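Long-range contact in multisubunit Na+/H+ antiporter, D subunit (Anoxybacillus flavithermus, PDB 6Z16), which probably forms one of the antiporter-like, ion-translocating membrane subunits of the Mrp complex, which exchanges sodium ions for protons across the cell membrane: residues Ala279-Ala290 with Tyr302-Phe313. Residues are numbered along the deposited sequence; the frame is centred on the assembly and turned at random.
Sequences ALGTIIIGVIGA and YNIIAAVGVMIF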
loop_
_atom_site.group_PDB
_atom_site.type_symbol
_atom_site.label_atom_id
_atom_site.label_comp_id
_atom_site.label_asym_id
_atom_site.label_seq_id
_atom_site.Cartn_x
_atom_site.Cartn_y
_atom_site.Cartn_z
ATOM N N ALA D 279 37.258 -42.612 -50.405
ATOM C CA ALA D 279 38.633 -42.240 -50.099
ATOM C C ALA D 279 39.528 -42.311 -51.327
ATOM O O ALA D 279 40.391 -41.442 -51.516
ATOM C CB ALA D 279 39.176 -43.140 -48.999
ATOM N N LEU D 280 39.353 -43.345 -52.162
ATOM C CA LEU D 280 40.135 -43.439 -53.396
ATOM C C LEU D 280 39.841 -42.274 -54.329
ATOM O O LEU D 280 40.766 -41.684 -54.904
ATOM C CB LEU D 280 39.868 -44.763 -54.107
ATOM C CG LEU D 280 40.372 -46.035 -53.431
ATOM C CD1 LEU D 280 39.943 -47.261 -54.219
ATOM C CD2 LEU D 280 41.876 -45.994 -53.252
ATOM N N GLY D 281 38.560 -41.906 -54.458
ATOM C CA GLY D 281 38.217 -40.732 -55.242
ATOM C C GLY D 281 38.788 -39.445 -54.681
ATOM O O GLY D 281 39.208 -38.566 -55.442
ATOM N N THR D 282 38.858 -39.338 -53.350
ATOM C CA THR D 282 39.407 -38.142 -52.712
ATOM C C THR D 282 40.898 -38.001 -52.988
ATOM O O THR D 282 41.379 -36.906 -53.317
ATOM C CB THR D 282 39.159 -38.201 -51.208
ATOM O OG1 THR D 282 37.789 -38.526 -50.967
ATOM C CG2 THR D 282 39.452 -36.861 -50.584
ATOM N N ILE D 283 41.636 -39.111 -52.868
ATOM C CA ILE D 283 43.071 -39.133 -53.157
ATOM C C ILE D 283 43.341 -38.759 -54.610
ATOM O O ILE D 283 44.243 -37.957 -54.900
ATOM C CB ILE D 283 43.653 -40.515 -52.810
ATOM C CG1 ILE D 283 43.607 -40.762 -51.309
ATOM C CG2 ILE D 283 45.064 -40.653 -53.292
ATOM C CD1 ILE D 283 43.890 -42.184 -50.929
ATOM N N ILE D 284 42.546 -39.303 -55.540
ATOM C CA ILE D 284 42.765 -39.026 -56.960
ATOM C C ILE D 284 42.478 -37.562 -57.290
ATOM O O ILE D 284 43.259 -36.918 -58.007
ATOM C CB ILE D 284 41.934 -39.995 -57.819
ATOM C CG1 ILE D 284 42.461 -41.418 -57.658
ATOM C CG2 ILE D 284 41.983 -39.621 -59.281
ATOM C CD1 ILE D 284 41.556 -42.465 -58.237
ATOM N N ILE D 285 41.390 -37.000 -56.740
ATOM C CA ILE D 285 41.079 -35.577 -56.932
ATOM C C ILE D 285 42.188 -34.691 -56.375
ATOM O O ILE D 285 42.620 -33.725 -57.027
ATOM C CB ILE D 285 39.714 -35.243 -56.296
ATOM C CG1 ILE D 285 38.565 -35.836 -57.110
ATOM C CG2 ILE D 285 39.526 -33.752 -56.125
ATOM C CD1 ILE D 285 38.445 -35.259 -58.493
ATOM N N GLY D 286 42.701 -35.040 -55.188
ATOM C CA GLY D 286 43.752 -34.245 -54.572
ATOM C C GLY D 286 45.049 -34.246 -55.357
ATOM O O GLY D 286 45.668 -33.196 -55.543
ATOM N N VAL D 287 45.456 -35.412 -55.868
ATOM C CA VAL D 287 46.722 -35.446 -56.598
ATOM C C VAL D 287 46.586 -34.810 -57.979
ATOM O O VAL D 287 47.540 -34.189 -58.462
ATOM C CB VAL D 287 47.299 -36.877 -56.668
ATOM C CG1 VAL D 287 47.580 -37.391 -55.277
ATOM C CG2 VAL D 287 46.390 -37.832 -57.412
ATOM N N ILE D 288 45.402 -34.891 -58.610
ATOM C CA ILE D 288 45.188 -34.197 -59.885
ATOM C C ILE D 288 45.263 -32.686 -59.693
ATOM O O ILE D 288 45.933 -31.977 -60.457
ATOM C CB ILE D 288 43.848 -34.620 -60.516
ATOM C CG1 ILE D 288 43.915 -36.052 -61.034
ATOM C CG2 ILE D 288 43.448 -33.688 -61.650
ATOM C CD1 ILE D 288 42.569 -36.600 -61.408
ATOM N N GLY D 289 44.610 -32.179 -58.644
ATOM C CA GLY D 289 44.672 -30.754 -58.372
ATOM C C GLY D 289 46.048 -30.271 -57.957
ATOM O O GLY D 289 46.428 -29.140 -58.270
ATOM N N ALA D 290 46.815 -31.116 -57.263
ATOM C CA ALA D 290 48.170 -30.739 -56.883
ATOM C C ALA D 290 49.095 -30.691 -58.094
ATOM O O ALA D 290 49.963 -29.817 -58.178
ATOM C CB ALA D 290 48.707 -31.705 -55.833
ATOM N N TYR D 302 45.075 -28.640 -52.365
ATOM C CA TYR D 302 44.869 -29.994 -52.852
ATOM C C TYR D 302 45.712 -31.021 -52.107
ATOM O O TYR D 302 45.327 -32.196 -52.063
ATOM C CB TYR D 302 45.101 -30.044 -54.355
ATOM C CG TYR D 302 43.936 -29.458 -55.111
ATOM C CD1 TYR D 302 42.778 -30.194 -55.299
ATOM C CD2 TYR D 302 43.985 -28.178 -55.630
ATOM C CE1 TYR D 302 41.706 -29.669 -55.977
ATOM C CE2 TYR D 302 42.921 -27.646 -56.305
ATOM C CZ TYR D 302 41.785 -28.396 -56.479
ATOM O OH TYR D 302 40.720 -27.870 -57.164
ATOM N N ASN D 303 46.804 -30.607 -51.456
ATOM C CA ASN D 303 47.480 -31.541 -50.558
ATOM C C ASN D 303 46.665 -31.816 -49.298
ATOM O O ASN D 303 46.733 -32.933 -48.762
ATOM C CB ASN D 303 48.875 -31.047 -50.183
ATOM C CG ASN D 303 49.833 -31.080 -51.344
ATOM O OD1 ASN D 303 50.500 -30.103 -51.653
ATOM N ND2 ASN D 303 49.869 -32.199 -52.026
ATOM N N ILE D 304 45.898 -30.823 -48.820
ATOM C CA ILE D 304 44.931 -31.070 -47.743
ATOM C C ILE D 304 43.933 -32.137 -48.166
ATOM O O ILE D 304 43.663 -33.088 -47.421
ATOM C CB ILE D 304 44.192 -29.779 -47.342
ATOM C CG1 ILE D 304 45.121 -28.727 -46.774
ATOM C CG2 ILE D 304 43.096 -30.063 -46.326
ATOM C CD1 ILE D 304 44.423 -27.416 -46.671
ATOM N N ILE D 305 43.391 -31.992 -49.383
ATOM C CA ILE D 305 42.382 -32.936 -49.882
ATOM C C ILE D 305 42.958 -34.348 -50.007
ATOM O O ILE D 305 42.328 -35.333 -49.588
ATOM C CB ILE D 305 41.805 -32.433 -51.217
ATOM C CG1 ILE D 305 41.098 -31.099 -51.014
ATOM C CG2 ILE D 305 40.825 -33.431 -51.793
ATOM C CD1 ILE D 305 40.666 -30.449 -52.288
ATOM N N ALA D 306 44.190 -34.458 -50.517
ATOM C CA ALA D 306 44.826 -35.763 -50.676
ATOM C C ALA D 306 45.119 -36.430 -49.334
ATOM O O ALA D 306 44.888 -37.637 -49.173
ATOM C CB ALA D 306 46.107 -35.618 -51.492
ATOM N N ALA D 307 45.607 -35.662 -48.354
ATOM C CA ALA D 307 45.897 -36.247 -47.049
ATOM C C ALA D 307 44.630 -36.655 -46.310
ATOM O O ALA D 307 44.635 -37.666 -45.590
ATOM C CB ALA D 307 46.708 -35.273 -46.209
ATOM N N VAL D 308 43.536 -35.905 -46.499
ATOM C CA VAL D 308 42.250 -36.316 -45.935
ATOM C C VAL D 308 41.791 -37.630 -46.558
ATOM O O VAL D 308 41.297 -38.522 -45.855
ATOM C CB VAL D 308 41.207 -35.189 -46.088
ATOM C CG1 VAL D 308 39.831 -35.663 -45.717
ATOM C CG2 VAL D 308 41.552 -34.041 -45.171
ATOM N N GLY D 309 42.020 -37.799 -47.866
ATOM C CA GLY D 309 41.683 -39.063 -48.512
ATOM C C GLY D 309 42.478 -40.245 -47.986
ATOM O O GLY D 309 41.933 -41.338 -47.803
ATOM N N VAL D 310 43.770 -40.033 -47.714
ATOM C CA VAL D 310 44.607 -41.096 -47.147
ATOM C C VAL D 310 44.128 -41.477 -45.746
ATOM O O VAL D 310 44.070 -42.665 -45.389
ATOM C CB VAL D 310 46.087 -40.665 -47.145
ATOM C CG1 VAL D 310 46.964 -41.720 -46.497
ATOM C CG2 VAL D 310 46.557 -40.397 -48.554
ATOM N N MET D 311 43.740 -40.479 -44.944
ATOM C CA MET D 311 43.238 -40.763 -43.600
ATOM C C MET D 311 41.908 -41.507 -43.629
ATOM O O MET D 311 41.681 -42.409 -42.816
ATOM C CB MET D 311 43.097 -39.466 -42.812
ATOM C CG MET D 311 44.407 -38.845 -42.447
ATOM S SD MET D 311 44.206 -37.386 -41.441
ATOM C CE MET D 311 43.879 -36.121 -42.640
ATOM N N ILE D 312 41.022 -41.147 -44.562
ATOM C CA ILE D 312 39.736 -41.834 -44.679
ATOM C C ILE D 312 39.936 -43.272 -45.144
ATOM O O ILE D 312 39.252 -44.192 -44.669
ATOM C CB ILE D 312 38.790 -41.040 -45.602
ATOM C CG1 ILE D 312 38.455 -39.696 -44.968
ATOM C CG2 ILE D 312 37.492 -41.780 -45.863
ATOM C CD1 ILE D 312 37.770 -39.806 -43.640
ATOM N N PHE D 313 40.908 -43.501 -46.034
ATOM C CA PHE D 313 41.221 -44.872 -46.422
ATOM C C PHE D 313 41.806 -45.672 -45.267
ATOM O O PHE D 313 41.577 -46.881 -45.176
ATOM C CB PHE D 313 42.176 -44.899 -47.612
ATOM C CG PHE D 313 42.469 -46.282 -48.086
ATOM C CD1 PHE D 313 41.506 -47.003 -48.763
ATOM C CD2 PHE D 313 43.686 -46.879 -47.820
ATOM C CE1 PHE D 313 41.753 -48.282 -49.178
ATOM C CE2 PHE D 313 43.939 -48.162 -48.232
ATOM C CZ PHE D 313 42.973 -48.863 -48.907
#
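Segments 279-290 and 302-313, on helices 268-292 and 296-315, run antiparallel (158° between segment axes) and approach to 7.4 Å, bringing the CA atoms of Gly-286 and Ala-306 to 4.3 Å. This closeness rests on small residues: a CB on Gly-286 would collide with Ala-306 N, and one on Gly-309 with Ile-283 CG1. Around Gly-309, Ile-283 CG1 lies 3.5 Å from Gly-309 C, while CD1 continues to Val-310 CG2. Thr-282 shows a division of labour: OG1 lies beside the backbone N (chi1 -49°) and hydrogen-bonds Leu-278 O and Phe-223 N, which sets CG2 anti to that N and 3.4 Å from Ile-305 O. Ala-279 CB settles against Phe-313 CB at 3.7 Å and Ile-312 CG2.

At the other end, Tyr-302 is a knob among Ile-285, Gly-286, Gly-289 and Ala-290. Gly-289 CA stands over one ring face, 3.6 Å from the centroid and 14° off the normal, a CH-pi contact that any CB on Gly-289 would obstruct. An alanine replacing Tyr-302 would remove this ring and is likely to open a gap beside Gly-289 CA and Met-609 of a neighbouring subunit. With no polar side-chain pairing between the two segments, this joint in the transmembrane core of the NADH:quinone oxidoreductase/Mrp antiporter family is non-directional, set by shape, its glycines admitting the close approach.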